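Local coordinates for VgrG protein (Vibrio cholerae, PDB 4E1F) that probably cross-links G-actin as a toxin, through an actin cross-linking domain that binds ADP with manganese nearby, at residues 54-59 / 92-97; 27-32 / 171-176. The protein carries 1 engineered substitution. All coordinates share one frame; numbering follows the deposited sequence.

How the contacts relate
Read from the N terminus, the chain passes through 27-32, then 54-59 and 92-97, and reaches 171-176 last. Contact 1 closes a loop of 32 intervening residues, and it is nested inside the 138-residue loop that contact 2 closes; the two do not cross. Contact 1 ties strand 56-68 to strand 85-97, while contact 2 ties strand 24-30 to strand 173-180. Strands 85-97 and 24-30 are themselves antiparallel neighbours, which sets the two contacts side by side through that strand pair, their centres about 14 Å apart. Their junction is direct: Ser-93 OG lies 2.9 Å from Ile-27 N, a probable hydrogen bond. Both contacts also touch the same ADP.

Contact 1 of 2, residues 54-59 / 92-97; sequences GDALFM and VSYPCE. With ADP (adenosine-5'-diphosphate), chain B.
Met-59 and Val-92 form an antiparallel hydrogen-bonded pair, with N-to-O distances of 2.7 Å from Met-59 N to Val-92 O and 3.1 Å from Val-92 N to Met-59 O, next to the non-hydrogen-bonded pair of Phe-58 and Ser-93. This antiparallel pairing joins strand 56-68 to strand 85-97 beside the ADP pocket. A third bond, from Tyr-94 N to Leu-57 O (2.9 Å), carries the ladder past the end of strand 92-93. On its other side strand 56-59 has a classic beta bulge, where Leu-57 and Phe-58 both face Val-49.

Tyr-94 has the largest share of the contact, followed by Met-59. Its CG stands beside its own backbone N (chi1 -78°), which brings the tyrosine ring back across segment 54-59. Ala-56 CB sits over one ring face, a CH-pi contact 3.8 Å from the centroid, while Phe-58 N and Leu-57 C meet the edge in plane. Met-59 crosses the tyrosine at about a right angle: its CG comes 3.3 Å from Tyr-94 OH, and its SD makes an oblique Met-aromatic contact. The hydroxyl is hydrogen-bonded to Pro-14 O. The Phe-58 ring leads away, onto helix 101-124.

Segment 92-97 also lines the nucleotide site. Pro-95 CG packs against the adenine at C5, and ADP O2' donates a 2.7 Å hydrogen bond to Ser-93 O.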
loop_
_atom_site.group_PDB
_atom_site.type_symbol
_atom_site.label_atom_id
_atom_site.label_comp_id
_atom_site.label_asym_id
_atom_site.label_seq_id
_atom_site.Cartn_x
_atom_site.Cartn_y
_atom_site.Cartn_z
ATOM N N GLY A 54 8.944 19.904 12.864
ATOM C CA GLY A 54 7.542 19.515 12.977
ATOM C C GLY A 54 6.954 18.648 11.880
ATOM O O GLY A 54 5.793 18.259 11.994
ATOM N N ASP A 55 7.717 18.344 10.812
ATOM C CA ASP A 55 7.211 17.547 9.686
ATOM C C ASP A 55 7.137 16.068 10.057
ATOM O O ASP A 55 8.145 15.490 10.439
ATOM C CB ASP A 55 8.085 17.729 8.433
ATOM C CG ASP A 55 8.526 19.157 8.146
ATOM O OD1 ASP A 55 7.643 20.027 7.963
ATOM O OD2 ASP A 55 9.762 19.393 8.057
ATOM N N ALA A 56 5.950 15.457 9.931
ATOM C CA ALA A 56 5.728 14.036 10.214
ATOM C C ALA A 56 6.426 13.182 9.125
ATOM O O ALA A 56 6.216 13.392 7.931
ATOM C CB ALA A 56 4.236 13.760 10.259
ATOM N N LEU A 57 7.317 12.276 9.550
ATOM C CA LEU A 57 8.136 11.461 8.651
ATOM C C LEU A 57 7.618 10.051 8.403
ATOM O O LEU A 57 7.559 9.618 7.253
ATOM C CB LEU A 57 9.612 11.469 9.076
ATOM C CG LEU A 57 10.255 12.882 9.193
ATOM C CD1 LEU A 57 11.580 12.830 9.939
ATOM C CD2 LEU A 57 10.403 13.585 7.795
ATOM N N PHE A 58 7.269 9.338 9.481
ATOM C CA PHE A 58 6.754 7.980 9.418
ATOM C C PHE A 58 5.979 7.581 10.652
ATOM O O PHE A 58 6.162 8.168 11.721
ATOM C CB PHE A 58 7.859 6.973 9.082
ATOM C CG PHE A 58 8.932 6.807 10.124
ATOM C CD1 PHE A 58 8.781 5.891 11.156
ATOM C CD2 PHE A 58 10.109 7.549 10.057
ATOM C CE1 PHE A 58 9.769 5.751 12.134
ATOM C CE2 PHE A 58 11.119 7.367 11.003
ATOM C CZ PHE A 58 10.943 6.472 12.032
ATOM N N MET A 59 5.118 6.584 10.499
ATOM C CA MET A 59 4.299 6.046 11.579
ATOM C C MET A 59 4.936 4.783 12.114
ATOM O O MET A 59 5.562 4.023 11.372
ATOM C CB MET A 59 2.897 5.691 11.060
ATOM C CG MET A 59 2.089 6.877 10.546
ATOM S SD MET A 59 0.711 6.203 9.622
ATOM C CE MET A 59 -0.164 7.626 9.244
ATOM N N VAL A 92 6.019 3.119 8.480
ATOM C CA VAL A 92 5.206 3.576 7.335
ATOM C C VAL A 92 5.365 5.083 7.131
ATOM O O VAL A 92 4.888 5.886 7.930
ATOM C CB VAL A 92 3.714 3.165 7.487
ATOM C CG1 VAL A 92 2.941 3.488 6.214
ATOM C CG2 VAL A 92 3.583 1.680 7.826
ATOM N N SER A 93 6.074 5.469 6.082
ATOM C CA SER A 93 6.354 6.879 5.876
ATOM C C SER A 93 5.121 7.645 5.474
ATOM O O SER A 93 4.174 7.067 4.913
ATOM C CB SER A 93 7.462 7.068 4.841
ATOM O OG SER A 93 6.914 6.923 3.538
ATOM N N TYR A 94 5.131 8.948 5.782
ATOM C CA TYR A 94 4.121 9.869 5.305
ATOM C C TYR A 94 4.596 10.143 3.887
ATOM O O TYR A 94 5.817 10.281 3.685
ATOM C CB TYR A 94 4.127 11.143 6.157
ATOM C CG TYR A 94 3.423 10.906 7.471
ATOM C CD1 TYR A 94 4.116 10.422 8.579
ATOM C CD2 TYR A 94 2.045 11.076 7.585
ATOM C CE1 TYR A 94 3.463 10.148 9.779
ATOM C CE2 TYR A 94 1.383 10.814 8.786
ATOM C CZ TYR A 94 2.103 10.375 9.889
ATOM O OH TYR A 94 1.461 10.120 11.075
ATOM N N PRO A 95 3.689 10.155 2.876
ATOM C CA PRO A 95 4.153 10.354 1.496
ATOM C C PRO A 95 4.825 11.717 1.295
ATOM O O PRO A 95 4.536 12.663 2.041
ATOM C CB PRO A 95 2.862 10.251 0.684
ATOM C CG PRO A 95 1.758 10.593 1.646
ATOM C CD PRO A 95 2.214 9.997 2.926
ATOM N N CYS A 96 5.717 11.808 0.298
ATOM C CA CYS A 96 6.387 13.049 -0.076
ATOM C C CYS A 96 6.429 13.100 -1.597
ATOM O O CYS A 96 6.001 12.135 -2.244
ATOM C CB CYS A 96 7.787 13.131 0.533
ATOM S SG CYS A 96 8.943 11.866 -0.047
ATOM N N GLU A 97 6.892 14.237 -2.168
ATOM C CA GLU A 97 7.068 14.374 -3.608
ATOM C C GLU A 97 8.214 13.464 -4.026
ATOM O O GLU A 97 9.244 13.418 -3.338
ATOM C CB GLU A 97 7.398 15.825 -3.982
ATOM C CG GLU A 97 6.322 16.806 -3.526
ATOM C CD GLU A 97 6.683 18.280 -3.566
ATOM O OE1 GLU A 97 6.177 19.040 -2.708
ATOM O OE2 GLU A 97 7.457 18.680 -4.464
HETATM P PB ADP B . -2.535 -1.089 5.948
HETATM O O1B ADP B . -2.737 -0.121 7.107
HETATM O O2B ADP B . -3.923 -1.570 5.512
HETATM O O3B ADP B . -1.767 -2.328 6.530
HETATM P PA ADP B . -0.843 0.940 4.698
HETATM O O1A ADP B . -1.708 2.003 5.289
HETATM O O2A ADP B . 0.341 0.701 5.639
HETATM O O3A ADP B . -1.749 -0.389 4.728
HETATM O "O5'" ADP B . -0.263 1.477 3.261
HETATM C "C5'" ADP B . 0.160 2.874 3.093
HETATM C "C4'" ADP B . 1.277 3.288 2.139
HETATM O "O4'" ADP B . 0.755 4.178 1.107
HETATM C "C3'" ADP B . 2.465 4.060 2.745
HETATM O "O3'" ADP B . 3.721 3.802 2.121
HETATM C "C2'" ADP B . 2.097 5.514 2.468
HETATM O "O2'" ADP B . 3.142 6.487 2.486
HETATM C "C1'" ADP B . 1.537 5.366 1.073
HETATM N N9 ADP B . 0.751 6.510 0.572
HETATM C C8 ADP B . -0.340 7.063 1.175
HETATM N N7 ADP B . -0.782 8.145 0.568
HETATM C C5 ADP B . 0.067 8.288 -0.515
HETATM C C6 ADP B . 0.121 9.229 -1.573
HETATM N N6 ADP B . -0.784 10.211 -1.736
HETATM N N1 ADP B . 1.112 9.103 -2.488
HETATM C C2 ADP B . 1.974 8.087 -2.355
HETATM N N3 ADP B . 1.998 7.127 -1.426
HETATM C C4 ADP B . 1.025 7.286 -0.528
#

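Contact 2 of 2, residues 27-32 / 171-176; sequences IQNELA and SGQQAT. Engineered in segment 27-32: Gln-28 (natural residue Glu). With ADP (adenosine-5'-diphosphate), chain B.
Asn-29 lies alongside Gln-173, the two side chains pointing the same way with their amide planes turned 50° apart. Gln-173 NE2 donates to Asn-29 OD1 over 3.0 Å. The acceptor lies close to the plane of the glutamine amide, but the donor stands well above the carbonyl plane of the asparagine, 55° out of it, so the bond is far from a lone-pair direction. With CG of Asn-29 opposite its backbone N (chi1 -176°), the amide leans across the non-hydrogen-bonded pair that these two residues form. Gln-173 NE2 has a second acceptor in Pro-364 O.

The backbones run antiparallel, the short strand axes 167° apart in direction. Gln-28 and Gln-174 form the hydrogen-bonded pair, 2.9 Å from Gln-28 N to Gln-174 O, with the reciprocal bond from Gln-174 N to Gln-28 O equally long. Glu-30 N then reaches Gly-172 O at 2.8 Å, carrying the ladder beyond strand 173-176. The carboxylate of Glu-30 turns elsewhere, with OE1 hydrogen-bonded to Thr-88 OG1.

Ile-27, Gln-28 and Thr-176 belong to the ADP pocket. Gln-28, an engineered replacement of the natural glutamate, runs extended beside the ribose, its CG 3.8 Å from ADP O3', and its side chain is about 5 Å from the bound manganese ion. Thr-176 CG2 packs 3.6 Å from ADP N3, and its CB meets the ribose at O4'.

Strand 24-30 is flanked by 173-180 and 85-97, and 173-180 is paired in turn with 344-352. Met-111 of helix 101-124 packs on Ile-27 and Asn-29, whereas Gln-28 touches Glu-90 of strand 85-97 and Glu-351 of strand 344-352.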
loop_
_atom_site.group_PDB
_atom_site.type_symbol
_atom_site.label_atom_id
_atom_site.label_comp_id
_atom_site.label_asym_id
_atom_site.label_seq_id
_atom_site.Cartn_x
_atom_site.Cartn_y
_atom_site.Cartn_z
ATOM N N ILE A 27 6.871 4.786 1.552
ATOM C CA ILE A 27 7.621 3.549 1.797
ATOM C C ILE A 27 7.111 2.819 3.042
ATOM O O ILE A 27 6.637 3.456 3.993
ATOM C CB ILE A 27 9.177 3.758 1.827
ATOM C CG1 ILE A 27 9.629 4.696 2.989
ATOM C CG2 ILE A 27 9.709 4.233 0.446
ATOM C CD1 ILE A 27 11.150 4.682 3.325
ATOM N N GLN A 28 7.200 1.481 3.029
ATOM C CA GLN A 28 6.824 0.618 4.154
ATOM C C GLN A 28 8.027 -0.242 4.468
ATOM O O GLN A 28 8.632 -0.801 3.549
ATOM C CB GLN A 28 5.666 -0.269 3.747
ATOM C CG GLN A 28 4.328 0.438 3.719
ATOM C CD GLN A 28 3.268 -0.491 3.186
ATOM O OE1 GLN A 28 2.651 -1.278 3.935
ATOM N NE2 GLN A 28 3.075 -0.457 1.875
ATOM N N ASN A 29 8.422 -0.304 5.755
ATOM C CA ASN A 29 9.642 -0.993 6.149
ATOM C C ASN A 29 9.430 -1.839 7.420
ATOM O O ASN A 29 9.342 -1.301 8.540
ATOM C CB ASN A 29 10.734 0.086 6.337
ATOM C CG ASN A 29 12.125 -0.397 6.671
ATOM O OD1 ASN A 29 12.661 -1.334 6.064
ATOM N ND2 ASN A 29 12.788 0.319 7.574
ATOM N N GLU A 30 9.363 -3.169 7.241
ATOM C CA GLU A 30 9.178 -4.083 8.366
ATOM C C GLU A 30 10.506 -4.313 9.097
ATOM O O GLU A 30 11.519 -4.600 8.451
ATOM C CB GLU A 30 8.516 -5.388 7.910
ATOM C CG GLU A 30 7.929 -6.224 9.038
ATOM C CD GLU A 30 7.387 -7.568 8.590
ATOM O OE1 GLU A 30 6.495 -8.110 9.280
ATOM O OE2 GLU A 30 7.849 -8.078 7.543
ATOM N N LEU A 31 10.530 -4.087 10.421
ATOM C CA LEU A 31 11.758 -4.256 11.196
ATOM C C LEU A 31 12.005 -5.685 11.601
ATOM O O LEU A 31 11.064 -6.438 11.852
ATOM C CB LEU A 31 11.739 -3.375 12.454
ATOM C CG LEU A 31 11.635 -1.875 12.250
ATOM C CD1 LEU A 31 11.497 -1.194 13.544
ATOM C CD2 LEU A 31 12.829 -1.316 11.460
ATOM N N ALA A 32 13.288 -6.059 11.695
ATOM C CA ALA A 32 13.676 -7.370 12.199
ATOM C C ALA A 32 14.346 -7.175 13.547
ATOM O O ALA A 32 15.001 -6.151 13.769
ATOM C CB ALA A 32 14.647 -8.039 11.235
ATOM N N SER A 171 13.375 -7.696 1.672
ATOM C CA SER A 171 12.200 -8.566 1.806
ATOM C C SER A 171 11.120 -7.961 2.741
ATOM O O SER A 171 9.950 -8.307 2.615
ATOM C CB SER A 171 12.591 -9.998 2.202
ATOM O OG SER A 171 13.031 -10.147 3.543
ATOM N N GLY A 172 11.501 -7.039 3.628
ATOM C CA GLY A 172 10.527 -6.393 4.512
ATOM C C GLY A 172 10.078 -5.037 4.003
ATOM O O GLY A 172 9.319 -4.331 4.683
ATOM N N GLN A 173 10.497 -4.682 2.772
ATOM C CA GLN A 173 10.253 -3.377 2.186
ATOM C C GLN A 173 9.316 -3.298 0.986
ATOM O O GLN A 173 9.387 -4.103 0.054
ATOM C CB GLN A 173 11.594 -2.717 1.842
ATOM C CG GLN A 173 12.449 -2.391 3.077
ATOM C CD GLN A 173 13.809 -1.834 2.721
ATOM O OE1 GLN A 173 14.362 -2.116 1.657
ATOM N NE2 GLN A 173 14.396 -1.055 3.615
ATOM N N GLN A 174 8.480 -2.256 0.989
ATOM C CA GLN A 174 7.592 -1.906 -0.117
ATOM C C GLN A 174 7.625 -0.405 -0.377
ATOM O O GLN A 174 8.064 0.357 0.477
ATOM C CB GLN A 174 6.165 -2.365 0.150
ATOM C CG GLN A 174 5.977 -3.833 -0.134
ATOM C CD GLN A 174 5.259 -4.495 0.991
ATOM O OE1 GLN A 174 4.061 -4.300 1.197
ATOM N NE2 GLN A 174 5.987 -5.301 1.746
ATOM N N ALA A 175 7.151 0.009 -1.562
ATOM C CA ALA A 175 7.033 1.405 -1.932
ATOM C C ALA A 175 5.695 1.567 -2.613
ATOM O O ALA A 175 5.222 0.645 -3.277
ATOM C CB ALA A 175 8.174 1.822 -2.857
ATOM N N THR A 176 5.062 2.713 -2.400
ATOM C CA THR A 176 3.783 3.072 -2.997
ATOM C C THR A 176 3.974 4.363 -3.790
ATOM O O THR A 176 4.392 5.376 -3.220
ATOM C CB THR A 176 2.667 3.192 -1.928
ATOM O OG1 THR A 176 2.440 1.913 -1.334
ATOM C CG2 THR A 176 1.324 3.711 -2.520
HETATM P PB ADP B . -2.535 -1.089 5.948
HETATM O O1B ADP B . -2.737 -0.121 7.107
HETATM O O2B ADP B . -3.923 -1.570 5.512
HETATM O O3B ADP B . -1.767 -2.328 6.530
HETATM P PA ADP B . -0.843 0.940 4.698
HETATM O O1A ADP B . -1.708 2.003 5.289
HETATM O O2A ADP B . 0.341 0.701 5.639
HETATM O O3A ADP B . -1.749 -0.389 4.728
HETATM O "O5'" ADP B . -0.263 1.477 3.261
HETATM C "C5'" ADP B . 0.160 2.874 3.093
HETATM C "C4'" ADP B . 1.277 3.288 2.139
HETATM O "O4'" ADP B . 0.755 4.178 1.107
HETATM C "C3'" ADP B . 2.465 4.060 2.745
HETATM O "O3'" ADP B . 3.721 3.802 2.121
HETATM C "C2'" ADP B . 2.097 5.514 2.468
HETATM O "O2'" ADP B . 3.142 6.487 2.486
HETATM C "C1'" ADP B . 1.537 5.366 1.073
HETATM N N9 ADP B . 0.751 6.510 0.572
HETATM C C8 ADP B . -0.340 7.063 1.175
HETATM N N7 ADP B . -0.782 8.145 0.568
HETATM C C5 ADP B . 0.067 8.288 -0.515
HETATM C C6 ADP B . 0.121 9.229 -1.573
HETATM N N6 ADP B . -0.784 10.211 -1.736
HETATM N N1 ADP B . 1.112 9.103 -2.488
HETATM C C2 ADP B . 1.974 8.087 -2.355
HETATM N N3 ADP B . 1.998 7.127 -1.426
HETATM C C4 ADP B . 1.025 7.286 -0.528
#